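Local structure of EmGH1 (Erythrobacter marinus, 5Z87) at residues L41-R46 / A220-P224; C151-P155 / G727-V731; D315-R319 / N348-Y352; D524-M530 / K573-V578. The protein is a glycoside hydrolase of family 3 that probably acts as a beta-glucosidase, releasing glucose from the ends of beta-linked glucosides. All coordinates share one frame; numbering follows the deposited sequence.

Interaction 1. Residues L41-R46 / A220-P224; sequences LSPARR and AEYLP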
loop_
_atom_site.group_PDB
_atom_site.type_symbol
_atom_site.label_atom_id
_atom_site.label_comp_id
_atom_site.label_asym_id
_atom_site.label_seq_id
_atom_site.Cartn_x
_atom_site.Cartn_y
_atom_site.Cartn_z
ATOM N N LEU A 41 -48.765 14.619 2.379
ATOM C CA LEU A 41 -48.168 13.695 1.427
ATOM C C LEU A 41 -46.702 13.425 1.772
ATOM O O LEU A 41 -46.038 14.207 2.465
ATOM C CB LEU A 41 -48.257 14.254 0.011
ATOM C CG LEU A 41 -49.206 13.641 -1.014
ATOM C CD1 LEU A 41 -48.903 14.234 -2.385
ATOM C CD2 LEU A 41 -49.089 12.131 -1.038
ATOM N N SER A 42 -46.194 12.307 1.255
ATOM C CA SER A 42 -44.804 11.942 1.477
ATOM C C SER A 42 -43.884 12.848 0.661
ATOM O O SER A 42 -44.280 13.360 -0.392
ATOM C CB SER A 42 -44.554 10.486 1.089
ATOM O OG SER A 42 -44.454 10.371 -0.318
ATOM N N PRO A 43 -42.652 13.069 1.136
ATOM C CA PRO A 43 -41.706 13.901 0.369
ATOM C C PRO A 43 -41.532 13.448 -1.062
ATOM O O PRO A 43 -41.466 14.285 -1.974
ATOM C CB PRO A 43 -40.402 13.762 1.170
ATOM C CG PRO A 43 -40.870 13.590 2.583
ATOM C CD PRO A 43 -42.164 12.785 2.497
ATOM N N ALA A 44 -41.459 12.133 -1.282
ATOM C CA ALA A 44 -41.291 11.600 -2.629
ATOM C C ALA A 44 -42.487 11.943 -3.512
ATOM O O ALA A 44 -42.325 12.328 -4.673
ATOM C CB ALA A 44 -41.087 10.081 -2.555
ATOM N N ARG A 45 -43.700 11.819 -2.978
ATOM C CA ARG A 45 -44.877 12.121 -3.782
ATOM C C ARG A 45 -45.011 13.620 -4.024
ATOM O O ARG A 45 -45.366 14.041 -5.130
ATOM C CB ARG A 45 -46.116 11.522 -3.123
ATOM C CG ARG A 45 -46.088 9.985 -3.227
ATOM C CD ARG A 45 -47.212 9.291 -2.472
ATOM N NE ARG A 45 -48.499 9.459 -3.141
ATOM C CZ ARG A 45 -49.662 9.078 -2.622
ATOM N NH1 ARG A 45 -49.698 8.503 -1.425
ATOM N NH2 ARG A 45 -50.786 9.278 -3.297
ATOM N N ARG A 46 -44.662 14.448 -3.034
ATOM C CA ARG A 46 -44.670 15.887 -3.276
ATOM C C ARG A 46 -43.627 16.271 -4.311
ATOM O O ARG A 46 -43.859 17.173 -5.125
ATOM C CB ARG A 46 -44.461 16.660 -1.971
ATOM C CG ARG A 46 -45.573 16.426 -0.953
ATOM C CD ARG A 46 -45.272 17.076 0.388
ATOM N NE ARG A 46 -45.256 18.529 0.267
ATOM C CZ ARG A 46 -44.987 19.362 1.266
ATOM N NH1 ARG A 46 -44.698 18.891 2.473
ATOM N NH2 ARG A 46 -44.994 20.671 1.050
ATOM N N ALA A 220 -37.413 8.843 9.824
ATOM C CA ALA A 220 -38.816 9.249 9.796
ATOM C C ALA A 220 -39.156 9.776 8.409
ATOM O O ALA A 220 -38.270 10.066 7.597
ATOM C CB ALA A 220 -39.125 10.304 10.872
ATOM N N GLU A 221 -40.461 9.897 8.140
ATOM C CA GLU A 221 -40.886 10.387 6.829
ATOM C C GLU A 221 -40.367 11.796 6.589
ATOM O O GLU A 221 -39.864 12.107 5.502
ATOM C CB GLU A 221 -42.411 10.342 6.708
ATOM C CG GLU A 221 -42.931 10.864 5.378
ATOM C CD GLU A 221 -44.459 10.875 5.263
ATOM O OE1 GLU A 221 -45.151 11.459 6.133
ATOM O OE2 GLU A 221 -44.967 10.312 4.277
ATOM N N TYR A 222 -40.450 12.647 7.611
ATOM C CA TYR A 222 -39.937 14.007 7.601
ATOM C C TYR A 222 -38.938 14.174 8.736
ATOM O O TYR A 222 -39.126 13.608 9.819
ATOM C CB TYR A 222 -41.083 15.035 7.783
ATOM C CG TYR A 222 -41.916 15.275 6.549
ATOM C CD1 TYR A 222 -41.587 16.289 5.652
ATOM C CD2 TYR A 222 -43.029 14.493 6.277
ATOM C CE1 TYR A 222 -42.340 16.514 4.519
ATOM C CE2 TYR A 222 -43.799 14.712 5.145
ATOM C CZ TYR A 222 -43.448 15.717 4.274
ATOM O OH TYR A 222 -44.200 15.925 3.151
ATOM N N LEU A 223 -37.898 14.978 8.501
ATOM C CA LEU A 223 -36.994 15.347 9.585
ATOM C C LEU A 223 -37.765 16.090 10.669
ATOM O O LEU A 223 -38.575 16.970 10.361
ATOM C CB LEU A 223 -35.856 16.241 9.090
ATOM C CG LEU A 223 -34.783 15.637 8.187
ATOM C CD1 LEU A 223 -33.560 16.536 8.224
ATOM C CD2 LEU A 223 -34.437 14.219 8.607
ATOM N N PRO A 224 -37.538 15.772 11.941
ATOM C CA PRO A 224 -38.071 16.616 13.012
ATOM C C PRO A 224 -37.497 18.019 12.911
ATOM O O PRO A 224 -36.550 18.296 12.171
ATOM C CB PRO A 224 -37.618 15.910 14.296
ATOM C CG PRO A 224 -37.298 14.494 13.858
ATOM C CD PRO A 224 -36.770 14.631 12.461
#
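The Y222 ring carries P43 over one face and the carbonyl of L41 at its edge. P43 CG sits 3.9 Å from the centroid of the Y222 ring, a CH-pi contact only 16° off the normal but displaced toward the rim. In the ring plane, Y222 OH donates to L41 O at 2.6 Å, almost straight down the carbonyl bond. The same hydroxyl lies at the edge of the R46 guanidinium and accepts from R46 NH1 at 3.1 Å, a nearly linear bond, so one donated and one accepted bond fix it. The two flat groups are inclined 46° to each other. R46 reaches the hydroxyl by a bend at chi3 (66°), and its NH1 also makes a salt bridge with D387. Beside the ring, the extended E221 chain lays CG 3.5 Å from P43 CD and brings OE2 close to S42 CB. S42, at the N-cap of helix 43-51, accepts from R45 N through OG at 3.1 Å, a capping bond. A capped helix start of the N-terminal region is thus pinned to the loop between helix 201-216 and strand 229-235, an alpha-to-beta connection of the family 3 TIM-barrel-like domain.

Interaction 2. Residues C151-P155 / G727-V731; sequences CAFRP and GFQKV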
loop_
_atom_site.group_PDB
_atom_site.type_symbol
_atom_site.label_atom_id
_atom_site.label_comp_id
_atom_site.label_asym_id
_atom_site.label_seq_id
_atom_site.Cartn_x
_atom_site.Cartn_y
_atom_site.Cartn_z
ATOM N N CYS A 151 -12.411 7.453 20.337
ATOM C CA CYS A 151 -11.727 6.787 21.442
ATOM C C CYS A 151 -12.647 6.558 22.615
ATOM O O CYS A 151 -12.335 5.733 23.476
ATOM C CB CYS A 151 -10.527 7.589 21.946
ATOM S SG CYS A 151 -9.293 8.022 20.752
ATOM N N ALA A 152 -13.771 7.272 22.664
ATOM C CA ALA A 152 -14.653 7.199 23.820
ATOM C C ALA A 152 -15.440 5.899 23.859
ATOM O O ALA A 152 -15.839 5.455 24.945
ATOM C CB ALA A 152 -15.608 8.392 23.821
ATOM N N PHE A 153 -15.679 5.279 22.702
ATOM C CA PHE A 153 -16.551 4.097 22.618
ATOM C C PHE A 153 -17.877 4.343 23.344
ATOM O O PHE A 153 -18.387 3.487 24.073
ATOM C CB PHE A 153 -15.834 2.842 23.135
ATOM C CG PHE A 153 -14.783 2.332 22.179
ATOM C CD1 PHE A 153 -13.562 2.993 22.059
ATOM C CD2 PHE A 153 -15.034 1.234 21.361
ATOM C CE1 PHE A 153 -12.582 2.559 21.152
ATOM C CE2 PHE A 153 -14.071 0.781 20.448
ATOM C CZ PHE A 153 -12.837 1.451 20.342
ATOM N N ARG A 154 -18.441 5.536 23.129
ATOM C CA ARG A 154 -19.719 5.951 23.716
ATOM C C ARG A 154 -20.624 6.453 22.597
ATOM O O ARG A 154 -20.816 7.666 22.435
ATOM C CB ARG A 154 -19.523 7.045 24.771
ATOM C CG ARG A 154 -18.878 6.589 26.073
ATOM C CD ARG A 154 -19.790 5.642 26.820
ATOM N NE ARG A 154 -21.054 6.281 27.179
ATOM C CZ ARG A 154 -21.224 7.072 28.235
ATOM N NH1 ARG A 154 -20.211 7.328 29.058
ATOM N NH2 ARG A 154 -22.415 7.602 28.470
ATOM N N PRO A 155 -21.174 5.554 21.783
ATOM C CA PRO A 155 -22.037 6.029 20.690
ATOM C C PRO A 155 -23.282 6.746 21.189
ATOM O O PRO A 155 -23.798 7.624 20.486
ATOM C CB PRO A 155 -22.368 4.750 19.907
ATOM C CG PRO A 155 -21.951 3.605 20.788
ATOM C CD PRO A 155 -20.882 4.112 21.685
ATOM N N GLY A 727 -18.523 -6.403 18.394
ATOM C CA GLY A 727 -19.265 -5.723 19.442
ATOM C C GLY A 727 -18.344 -5.040 20.432
ATOM O O GLY A 727 -17.161 -5.377 20.547
ATOM N N PHE A 728 -18.903 -4.058 21.140
ATOM C CA PHE A 728 -18.211 -3.470 22.282
ATOM C C PHE A 728 -19.233 -2.870 23.238
ATOM O O PHE A 728 -20.355 -2.536 22.852
ATOM C CB PHE A 728 -17.181 -2.414 21.856
ATOM C CG PHE A 728 -17.780 -1.174 21.255
ATOM C CD1 PHE A 728 -18.393 -0.210 22.052
ATOM C CD2 PHE A 728 -17.708 -0.956 19.888
ATOM C CE1 PHE A 728 -18.940 0.937 21.489
ATOM C CE2 PHE A 728 -18.244 0.195 19.320
ATOM C CZ PHE A 728 -18.859 1.146 20.127
ATOM N N GLN A 729 -18.806 -2.699 24.485
ATOM C CA GLN A 729 -19.659 -2.151 25.533
ATOM C C GLN A 729 -18.782 -1.480 26.577
ATOM O O GLN A 729 -18.008 -2.154 27.258
ATOM C CB GLN A 729 -20.492 -3.254 26.173
ATOM C CG GLN A 729 -21.472 -2.764 27.228
ATOM C CD GLN A 729 -22.385 -1.684 26.703
ATOM O OE1 GLN A 729 -23.276 -1.954 25.891
ATOM N NE2 GLN A 729 -22.159 -0.445 27.144
ATOM N N LYS A 730 -18.890 -0.165 26.710
ATOM C CA LYS A 730 -18.255 0.508 27.834
ATOM C C LYS A 730 -19.054 0.222 29.105
ATOM O O LYS A 730 -20.285 0.321 29.107
ATOM C CB LYS A 730 -18.151 2.010 27.574
ATOM C CG LYS A 730 -17.071 2.693 28.410
ATOM C CD LYS A 730 -16.805 4.101 27.947
ATOM C CE LYS A 730 -15.344 4.459 28.088
ATOM N NZ LYS A 730 -15.051 5.836 27.639
ATOM N N VAL A 731 -18.363 -0.196 30.166
ATOM C CA VAL A 731 -18.988 -0.452 31.459
ATOM C C VAL A 731 -18.341 0.440 32.509
ATOM O O VAL A 731 -17.173 0.828 32.397
ATOM C CB VAL A 731 -18.902 -1.927 31.902
ATOM C CG1 VAL A 731 -19.628 -2.812 30.919
ATOM C CG2 VAL A 731 -17.449 -2.356 32.061
HETATM O O HOH W 1 -20.207 1.637 24.761
#
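F153 drives the edge of its ring into the face of F728, a T-shaped pair with centroids 4.9 Å apart and planes at 82°. F153 CD2 comes nearest and stands over the middle of the F728 ring. P155 meets the same ring at its edge, its CD 3.7 Å from F728 CE1. Beside the aromatic pair, K730 stretches along the backbone of the loop and gives NZ to A152 O at 2.8 Å, the donor tilted modestly from the carbonyl plane. Its aliphatic part is crossed at about a right angle by R154, whose CD lies 3.5 Å from K730 CD. One water ties the backbones together, donating to F153 O at 2.7 Å and accepting from K730 N at 3.0 Å. In F728, chi1 (67°) places CG between the backbone N and the carbonyl carbon and sends the ring toward the loop, and chi2 (76°) turns its face to F153. An alanine at F728 would remove the ring face and would probably leave the F153 edge and P155 without their shared partner, opening a gap between loop and strand. Farther out, E415 forms salt bridges with both K730 NZ and R154 NH1 and so probably offsets their like charges; S622 also holds K730 NZ, and D156 pairs with R154 NE. Strand 724-733 is an outermost one of its sheet in the fibronectin type III-like domain, and the loop joins helices 146-150 and 155-171 of the N-terminal domain; V203 and V206 of helix 201-216 pack on F728, while V706 of neighbouring strand 703-713 touches F153 and K730.

Interaction 3. Residues D315-R319 / N348-Y352; sequences DDVRR and NNGVY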
loop_
_atom_site.group_PDB
_atom_site.type_symbol
_atom_site.label_atom_id
_atom_site.label_comp_id
_atom_site.label_asym_id
_atom_site.label_seq_id
_atom_site.Cartn_x
_atom_site.Cartn_y
_atom_site.Cartn_z
ATOM N N ASP A 315 -15.882 20.550 -6.915
ATOM C CA ASP A 315 -15.464 20.579 -8.319
ATOM C C ASP A 315 -15.034 19.214 -8.852
ATOM O O ASP A 315 -14.311 19.138 -9.837
ATOM C CB ASP A 315 -14.350 21.604 -8.560
ATOM C CG ASP A 315 -14.409 22.205 -9.958
ATOM O OD1 ASP A 315 -15.509 22.241 -10.543
ATOM O OD2 ASP A 315 -13.366 22.640 -10.480
ATOM N N ASP A 316 -15.496 18.116 -8.265
ATOM C CA ASP A 316 -14.988 16.822 -8.692
ATOM C C ASP A 316 -15.631 16.291 -9.969
ATOM O O ASP A 316 -15.093 15.339 -10.547
ATOM C CB ASP A 316 -15.158 15.791 -7.579
ATOM C CG ASP A 316 -13.943 15.706 -6.666
ATOM O OD1 ASP A 316 -12.850 16.199 -7.037
ATOM O OD2 ASP A 316 -14.092 15.142 -5.563
ATOM N N VAL A 317 -16.756 16.858 -10.425
ATOM C CA VAL A 317 -17.316 16.425 -11.705
ATOM C C VAL A 317 -16.423 16.894 -12.845
ATOM O O VAL A 317 -16.026 16.100 -13.704
ATOM C CB VAL A 317 -18.771 16.914 -11.888
ATOM C CG1 VAL A 317 -19.343 16.339 -13.174
ATOM C CG2 VAL A 317 -19.656 16.462 -10.735
ATOM N N ARG A 318 -16.070 18.184 -12.851
ATOM C CA ARG A 318 -15.101 18.693 -13.817
ATOM C C ARG A 318 -13.796 17.893 -13.796
ATOM O O ARG A 318 -13.172 17.683 -14.839
ATOM C CB ARG A 318 -14.806 20.168 -13.533
ATOM C CG ARG A 318 -13.907 20.802 -14.584
ATOM C CD ARG A 318 -13.375 22.151 -14.139
ATOM N NE ARG A 318 -14.355 22.844 -13.316
ATOM C CZ ARG A 318 -15.275 23.675 -13.794
ATOM N NH1 ARG A 318 -15.337 23.931 -15.096
ATOM N NH2 ARG A 318 -16.122 24.252 -12.964
ATOM N N ARG A 319 -13.367 17.442 -12.616
ATOM C CA ARG A 319 -12.071 16.785 -12.506
ATOM C C ARG A 319 -12.067 15.375 -13.075
ATOM O O ARG A 319 -10.981 14.811 -13.241
ATOM C CB ARG A 319 -11.619 16.754 -11.053
ATOM C CG ARG A 319 -11.154 18.100 -10.537
ATOM C CD ARG A 319 -11.030 18.054 -9.050
ATOM N NE ARG A 319 -10.902 19.381 -8.477
ATOM C CZ ARG A 319 -10.970 19.611 -7.173
ATOM N NH1 ARG A 319 -11.158 18.594 -6.340
ATOM N NH2 ARG A 319 -10.854 20.846 -6.701
ATOM N N ASN A 348 -18.247 26.032 -8.004
ATOM C CA ASN A 348 -18.488 27.332 -8.603
ATOM C C ASN A 348 -18.365 27.198 -10.110
ATOM O O ASN A 348 -17.438 26.554 -10.608
ATOM C CB ASN A 348 -17.486 28.375 -8.111
ATOM C CG ASN A 348 -17.773 28.841 -6.721
ATOM O OD1 ASN A 348 -18.860 28.614 -6.179
ATOM N ND2 ASN A 348 -16.795 29.495 -6.117
ATOM N N ASN A 349 -19.297 27.815 -10.834
ATOM C CA ASN A 349 -19.291 27.766 -12.289
ATOM C C ASN A 349 -19.119 26.328 -12.775
ATOM O O ASN A 349 -18.226 26.010 -13.559
ATOM C CB ASN A 349 -18.190 28.676 -12.840
ATOM C CG ASN A 349 -18.255 28.830 -14.336
ATOM O OD1 ASN A 349 -19.329 28.793 -14.924
ATOM N ND2 ASN A 349 -17.099 29.000 -14.968
ATOM N N GLY A 350 -19.966 25.444 -12.266
ATOM C CA GLY A 350 -19.786 24.022 -12.482
ATOM C C GLY A 350 -20.079 23.582 -13.905
ATOM O O GLY A 350 -20.644 24.305 -14.730
ATOM N N VAL A 351 -19.679 22.345 -14.203
ATOM C CA VAL A 351 -19.967 21.801 -15.521
ATOM C C VAL A 351 -21.446 21.442 -15.656
ATOM O O VAL A 351 -21.956 21.358 -16.782
ATOM C CB VAL A 351 -19.051 20.596 -15.844
ATOM C CG1 VAL A 351 -17.588 21.008 -15.790
ATOM C CG2 VAL A 351 -19.321 19.413 -14.910
ATOM N N TYR A 352 -22.164 21.254 -14.540
ATOM C CA TYR A 352 -23.598 21.001 -14.654
ATOM C C TYR A 352 -24.367 22.192 -15.215
ATOM O O TYR A 352 -25.528 22.026 -15.591
ATOM C CB TYR A 352 -24.203 20.614 -13.308
ATOM C CG TYR A 352 -24.145 19.139 -13.013
ATOM C CD1 TYR A 352 -23.300 18.298 -13.735
ATOM C CD2 TYR A 352 -24.924 18.586 -12.002
ATOM C CE1 TYR A 352 -23.240 16.919 -13.463
ATOM C CE2 TYR A 352 -24.871 17.209 -11.714
ATOM C CZ TYR A 352 -24.027 16.387 -12.454
ATOM O OH TYR A 352 -23.975 15.046 -12.171
#
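R318 and V351 bring the two backbones to 6.0 Å between their CA atoms, where a turn with helical torsions at 316-318 faces a loop that enters a 3-10 turn at 351-352. The R318 side chain spans the gap. Its NH2 donates to N349 O at 2.8 Å in a bond that is straight (167°) and lies in the guanidinium plane, although the donor stands well above the plane of the carbonyl. Along the NE-NH2 edge of the group, the same NH2 and NE hold the D315 carboxylate side-on. NE is 3.0 Å from D315 OD2 and meets its syn lone pair, while D315 OD1 accepts from both R318 NE and R318 NH2. V351 CG1 lies over one guanidinium face, nearer its rim than its centre, and also rests 3.7 Å from R318 CB. Both segments are loops at the C-terminal ends of successive beta strands, 309-311 and 345-346, in the TIM-barrel-like N-terminal domain of family 3 enzymes. A leucine in place of R318 would probably leave D315 without its charged mate and N349 O without this donor, loosening the tie between the loops. Deeper in, V317 has CG1 anti to its backbone N (chi1 -175°), which sends that methyl to V351 CG2 at 3.5 Å and to Y352 CE1 at 4.0 Å. E330 of helix 330-340 forms a salt bridge with R318 NH1, and E345 accepts from the backbone N atoms of V351 and Y352. A334 of helix 330-340 packs against the side chains of V351 and Y352.

Interaction 4. Residues D524-M530 / K573-V578; sequences DCDVIVM and KTTVAV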
loop_
_atom_site.group_PDB
_atom_site.type_symbol
_atom_site.label_atom_id
_atom_site.label_comp_id
_atom_site.label_asym_id
_atom_site.label_seq_id
_atom_site.Cartn_x
_atom_site.Cartn_y
_atom_site.Cartn_z
ATOM N N ASP A 524 13.102 24.423 39.320
ATOM C CA ASP A 524 12.357 24.644 40.554
ATOM C C ASP A 524 10.977 23.990 40.549
ATOM O O ASP A 524 10.227 24.146 41.520
ATOM C CB ASP A 524 12.228 26.148 40.833
ATOM C CG ASP A 524 11.916 26.953 39.582
ATOM O OD1 ASP A 524 10.723 27.132 39.258
ATOM O OD2 ASP A 524 12.874 27.394 38.909
ATOM N N CYS A 525 10.633 23.244 39.503
ATOM C CA CYS A 525 9.323 22.617 39.401
ATOM C C CYS A 525 9.414 21.149 39.797
ATOM O O CYS A 525 10.330 20.442 39.369
ATOM C CB CYS A 525 8.776 22.757 37.984
ATOM S SG CYS A 525 8.642 24.489 37.432
ATOM N N ASP A 526 8.470 20.697 40.626
ATOM C CA ASP A 526 8.428 19.292 41.010
ATOM C C ASP A 526 7.655 18.417 40.029
ATOM O O ASP A 526 7.840 17.197 40.044
ATOM C CB ASP A 526 7.825 19.125 42.412
ATOM C CG ASP A 526 6.658 20.041 42.657
ATOM O OD1 ASP A 526 6.798 21.239 42.354
ATOM O OD2 ASP A 526 5.609 19.570 43.160
ATOM N N VAL A 527 6.806 19.000 39.179
ATOM C CA VAL A 527 6.054 18.273 38.158
ATOM C C VAL A 527 6.223 18.980 36.817
ATOM O O VAL A 527 6.109 20.212 36.739
ATOM C CB VAL A 527 4.561 18.167 38.518
ATOM C CG1 VAL A 527 3.785 17.516 37.381
ATOM C CG2 VAL A 527 4.381 17.400 39.803
ATOM N N ILE A 528 6.496 18.205 35.765
ATOM C CA ILE A 528 6.591 18.699 34.393
ATOM C C ILE A 528 5.515 18.004 33.563
ATOM O O ILE A 528 5.433 16.769 33.559
ATOM C CB ILE A 528 7.981 18.433 33.789
ATOM C CG1 ILE A 528 9.085 19.036 34.654
ATOM C CG2 ILE A 528 8.067 18.955 32.361
ATOM C CD1 ILE A 528 10.451 18.682 34.142
ATOM N N VAL A 529 4.691 18.785 32.868
ATOM C CA VAL A 529 3.638 18.248 32.005
ATOM C C VAL A 529 3.937 18.708 30.589
ATOM O O VAL A 529 3.812 19.902 30.281
ATOM C CB VAL A 529 2.236 18.693 32.433
ATOM C CG1 VAL A 529 1.234 18.279 31.383
ATOM C CG2 VAL A 529 1.864 18.099 33.778
ATOM N N MET A 530 4.331 17.766 29.725
ATOM C CA MET A 530 4.723 18.078 28.355
ATOM C C MET A 530 3.529 17.907 27.418
ATOM O O MET A 530 2.898 16.841 27.390
ATOM C CB MET A 530 5.882 17.188 27.920
ATOM C CG MET A 530 6.930 17.014 29.013
ATOM S SD MET A 530 8.431 16.220 28.434
ATOM C CE MET A 530 7.887 14.510 28.277
ATOM N N LYS A 573 12.547 14.760 37.389
ATOM C CA LYS A 573 11.324 15.126 38.083
ATOM C C LYS A 573 10.158 14.252 37.621
ATOM O O LYS A 573 10.256 13.497 36.651
ATOM C CB LYS A 573 11.004 16.602 37.857
ATOM C CG LYS A 573 11.982 17.552 38.531
ATOM C CD LYS A 573 12.584 18.521 37.526
ATOM C CE LYS A 573 13.690 19.362 38.159
ATOM N NZ LYS A 573 13.235 20.003 39.425
ATOM N N THR A 574 9.043 14.349 38.346
ATOM C CA THR A 574 7.795 13.736 37.913
ATOM C C THR A 574 7.363 14.340 36.581
ATOM O O THR A 574 7.043 15.533 36.511
ATOM C CB THR A 574 6.716 13.934 38.976
ATOM O OG1 THR A 574 7.239 13.534 40.244
ATOM C CG2 THR A 574 5.478 13.101 38.670
ATOM N N THR A 575 7.369 13.535 35.518
ATOM C CA THR A 575 7.114 14.019 34.167
ATOM C C THR A 575 6.063 13.152 33.487
ATOM O O THR A 575 6.178 11.924 33.473
ATOM C CB THR A 575 8.402 14.033 33.335
ATOM O OG1 THR A 575 9.397 14.811 34.008
ATOM C CG2 THR A 575 8.154 14.647 31.959
ATOM N N VAL A 576 5.038 13.796 32.926
ATOM C CA VAL A 576 4.030 13.131 32.115
ATOM C C VAL A 576 3.881 13.888 30.804
ATOM O O VAL A 576 4.163 15.083 30.707
ATOM C CB VAL A 576 2.671 13.032 32.828
ATOM C CG1 VAL A 576 2.845 12.372 34.181
ATOM C CG2 VAL A 576 2.072 14.405 32.990
ATOM N N ALA A 577 3.422 13.174 29.786
ATOM C CA ALA A 577 3.203 13.764 28.477
ATOM C C ALA A 577 1.729 13.649 28.095
ATOM O O ALA A 577 1.075 12.632 28.378
ATOM C CB ALA A 577 4.106 13.104 27.417
ATOM N N VAL A 578 1.214 14.720 27.488
ATOM C CA VAL A 578 -0.128 14.781 26.905
ATOM C C VAL A 578 0.025 14.997 25.399
ATOM O O VAL A 578 0.640 15.982 24.967
ATOM C CB VAL A 578 -0.970 15.906 27.530
ATOM C CG1 VAL A 578 -2.422 15.824 27.043
ATOM C CG2 VAL A 578 -0.921 15.827 29.039
#
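M530 folds its thioether end over the neighbouring strand, and its CE drops between two small side chains, 3.7 Å from T575 CG2 and 4.1 Å from A577 CB. The bend at chi3 (-75°) turns this methyl toward them, and the short A577 side chain lets it settle against CB. I528 and T575 stand side by side on the same face, and beyond them I528 CD1 meets the K573 chain, 4.0 Å from K573 CD. On the reverse face, the V529 branches divide their work: CG2 abuts V576 CG2 at 3.8 Å, while CG1 reaches V578 CG2. Strands 527-533 and 574-580 are adjacent parallel members of the mixed sheet in the C-terminal alpha/beta domain of family 3, linked in sequence through helix 561-569. I528 N to T574 O, V576 N to I528 O, M530 N to V576 O and V578 N to M530 O bond the backbones in the alternating parallel pattern. L568 of the intervening helix packs on I528 and M530, and L590 of helix 588-593 touches M530 and A577. At the strand entrance K573 curls back, its chain passing C525 O before NZ donates to that oxygen at 2.9 Å; Q523 O accepts from the same nitrogen.

In the fold
The four contacts are spread over three domains, and none touches another. Interactions 1 and 3 both belong to the TIM-barrel-like end of the chain, with centres 30 Å apart. Interaction 4 lies far off in the C-terminal alpha/beta domain, 58 Å from interaction 1 and 53 Å from interaction 3 between centres. Interaction 2 joins the barrel domain to the fibronectin type III-like domain; its nearest atoms come to about 12 Å from those of interaction 4, and along the chain it encloses both interactions 3 and 4. The dithiothreitol pocket is closest in sequence to 315-319: D313 and W314 of the pocket directly precede that turn, and D316 OD2 hydrogen-bonds ND1 of H281, a residue of that pocket.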